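Local coordinates for glyoxalase family protein (Bacillus cereus, PDB 1ZSW), which is of unknown function but binds a zinc ion and belongs to the glyoxalase/bleomycin resistance/dioxygenase superfamily, whose fold it shares, at residues A[45-48]-A[49-53]. Residues are numbered along the deposited sequence; the frame is centred on the assembly and turned at random.
Sequences NHFY and KNVLG
Leu52 packs against two aromatic rings, Phe47 and Tyr48, at the C-terminal end of helix 41-51. This helix links strands 31-38 and 55-62 in the βαβββ unit of the glyoxalase (vicinal oxygen chelate) fold. The turn here is wider than an α-helix, a π-type turn with i to i+5 bonds. Leu52 CD1 lies 3.7 Å from Tyr48 CD2, with the two side chains side by side and pointing the same way. On the Phe47 ring it is CE2 that approaches Leu52 CG, at 3.9 Å. Both the tyrosine and the leucine carry CG beside the backbone N (chi1 -70° and -69°), which lets them run together. The two rings also meet each other, with Phe47 CD2 over one face of Tyr48, offset toward the rim. Val51 CG2 touches His46 NE2 obliquely at 3.8 Å.

The backbone sets these positions. Val51 N donates to His46 O at 3.1 Å, and Leu52 N donates to Phe47 O at 2.9 Å; these two i to i+5 bonds make the turn π-type. Asn50 N adds a weak bond to His46 O, and Val51 N a weak one to Phe47 O. Just before these, Lys49 N bonds Asn45 O at 3.0 Å in the ordinary i to i+4 way. Gly53 then leaves helical geometry with positive phi.

Beyond the turn, Trp118 and Phe122 of helix 112-124 pack on Leu52, and Phe143 touches both Leu52 and Phe47. Arg121 of that helix hydrogen-bonds the carbonyls of Asn50 and Val51. Tyr48 OH hydrogen-bonds Asp145 OD2, and the Lys49 chain, extended as far as CD, then bends and takes NZ to a salt bridge with Glu337. At the root of that chain, Lys49 CB sits 3.3 Å from Asn45 O.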
loop_
_atom_site.group_PDB
_atom_site.type_symbol
_atom_site.label_atom_id
_atom_site.label_comp_id
_atom_site.label_asym_id
_atom_site.label_seq_id
_atom_site.Cartn_x
_atom_site.Cartn_y
_atom_site.Cartn_z
ATOM N N ASN A 45 3.149 -12.006 10.967
ATOM C CA ASN A 45 4.357 -12.501 10.333
ATOM C C ASN A 45 4.137 -13.860 9.664
ATOM O O ASN A 45 4.551 -14.050 8.538
ATOM C CB ASN A 45 5.487 -12.568 11.375
ATOM C CG ASN A 45 6.808 -13.106 10.807
ATOM O OD1 ASN A 45 7.238 -14.211 11.173
ATOM N ND2 ASN A 45 7.450 -12.340 9.931
ATOM N N HIS A 46 3.441 -14.768 10.345
ATOM C CA HIS A 46 3.216 -16.058 9.753
ATOM C C HIS A 46 2.413 -15.897 8.455
ATOM O O HIS A 46 2.761 -16.459 7.422
ATOM C CB HIS A 46 2.519 -17.023 10.710
ATOM C CG HIS A 46 2.241 -18.348 10.073
ATOM N ND1 HIS A 46 3.233 -19.277 9.837
ATOM C CD2 HIS A 46 1.098 -18.871 9.565
ATOM C CE1 HIS A 46 2.707 -20.327 9.226
ATOM N NE2 HIS A 46 1.415 -20.108 9.056
ATOM N N PHE A 47 1.370 -15.078 8.477
ATOM C CA PHE A 47 0.546 -14.965 7.289
ATOM C C PHE A 47 1.241 -14.325 6.106
ATOM O O PHE A 47 1.205 -14.869 4.979
ATOM C CB PHE A 47 -0.733 -14.174 7.614
ATOM C CG PHE A 47 -1.744 -14.229 6.519
ATOM C CD1 PHE A 47 -2.560 -15.344 6.359
ATOM C CD2 PHE A 47 -1.867 -13.179 5.631
ATOM C CE1 PHE A 47 -3.502 -15.385 5.334
ATOM C CE2 PHE A 47 -2.809 -13.198 4.600
ATOM C CZ PHE A 47 -3.642 -14.308 4.458
ATOM N N TYR A 48 1.893 -13.170 6.338
ATOM C CA TYR A 48 2.435 -12.411 5.188
ATOM C C TYR A 48 3.737 -12.991 4.650
ATOM O O TYR A 48 4.010 -12.925 3.460
ATOM C CB TYR A 48 2.513 -10.875 5.498
ATOM C CG TYR A 48 1.096 -10.381 5.554
ATOM C CD1 TYR A 48 0.390 -10.394 6.756
ATOM C CD2 TYR A 48 0.425 -10.077 4.378
ATOM C CE1 TYR A 48 -1.000 -10.046 6.807
ATOM C CE2 TYR A 48 -0.936 -9.722 4.408
ATOM C CZ TYR A 48 -1.625 -9.727 5.618
ATOM O OH TYR A 48 -2.987 -9.402 5.610
ATOM N N LYS A 49 4.520 -13.596 5.530
ATOM C CA LYS A 49 5.785 -14.201 5.122
ATOM C C LYS A 49 5.599 -15.667 4.771
ATOM O O LYS A 49 5.887 -16.067 3.663
ATOM C CB LYS A 49 6.839 -14.014 6.217
ATOM C CG LYS A 49 8.192 -14.622 5.867
ATOM C CD LYS A 49 9.247 -14.261 6.921
ATOM C CE LYS A 49 8.911 -14.895 8.253
ATOM N NZ LYS A 49 9.133 -16.378 8.269
ATOM N N ASN A 50 5.076 -16.464 5.690
ATOM C CA ASN A 50 4.999 -17.912 5.418
ATOM C C ASN A 50 3.895 -18.312 4.451
ATOM O O ASN A 50 4.129 -19.125 3.560
ATOM C CB ASN A 50 4.945 -18.705 6.724
ATOM C CG ASN A 50 6.197 -18.491 7.558
ATOM O OD1 ASN A 50 6.128 -18.123 8.723
ATOM N ND2 ASN A 50 7.357 -18.653 6.925
ATOM N N VAL A 51 2.712 -17.719 4.586
ATOM C CA VAL A 51 1.589 -18.132 3.723
ATOM C C VAL A 51 1.658 -17.392 2.401
ATOM O O VAL A 51 1.645 -17.988 1.329
ATOM C CB VAL A 51 0.223 -17.961 4.418
ATOM C CG1 VAL A 51 -0.935 -18.378 3.478
ATOM C CG2 VAL A 51 0.183 -18.756 5.754
ATOM N N LEU A 52 1.768 -16.065 2.453
ATOM C CA LEU A 52 1.811 -15.282 1.216
ATOM C C LEU A 52 3.182 -15.233 0.510
ATOM O O LEU A 52 3.308 -14.810 -0.652
ATOM C CB LEU A 52 1.322 -13.846 1.512
ATOM C CG LEU A 52 -0.146 -13.670 1.842
ATOM C CD1 LEU A 52 -0.443 -12.181 1.517
ATOM C CD2 LEU A 52 -1.020 -14.605 1.007
ATOM N N GLY A 53 4.216 -15.661 1.242
ATOM C CA GLY A 53 5.534 -15.800 0.645
ATOM C C GLY A 53 6.331 -14.522 0.463
ATOM O O GLY A 53 7.300 -14.523 -0.287
#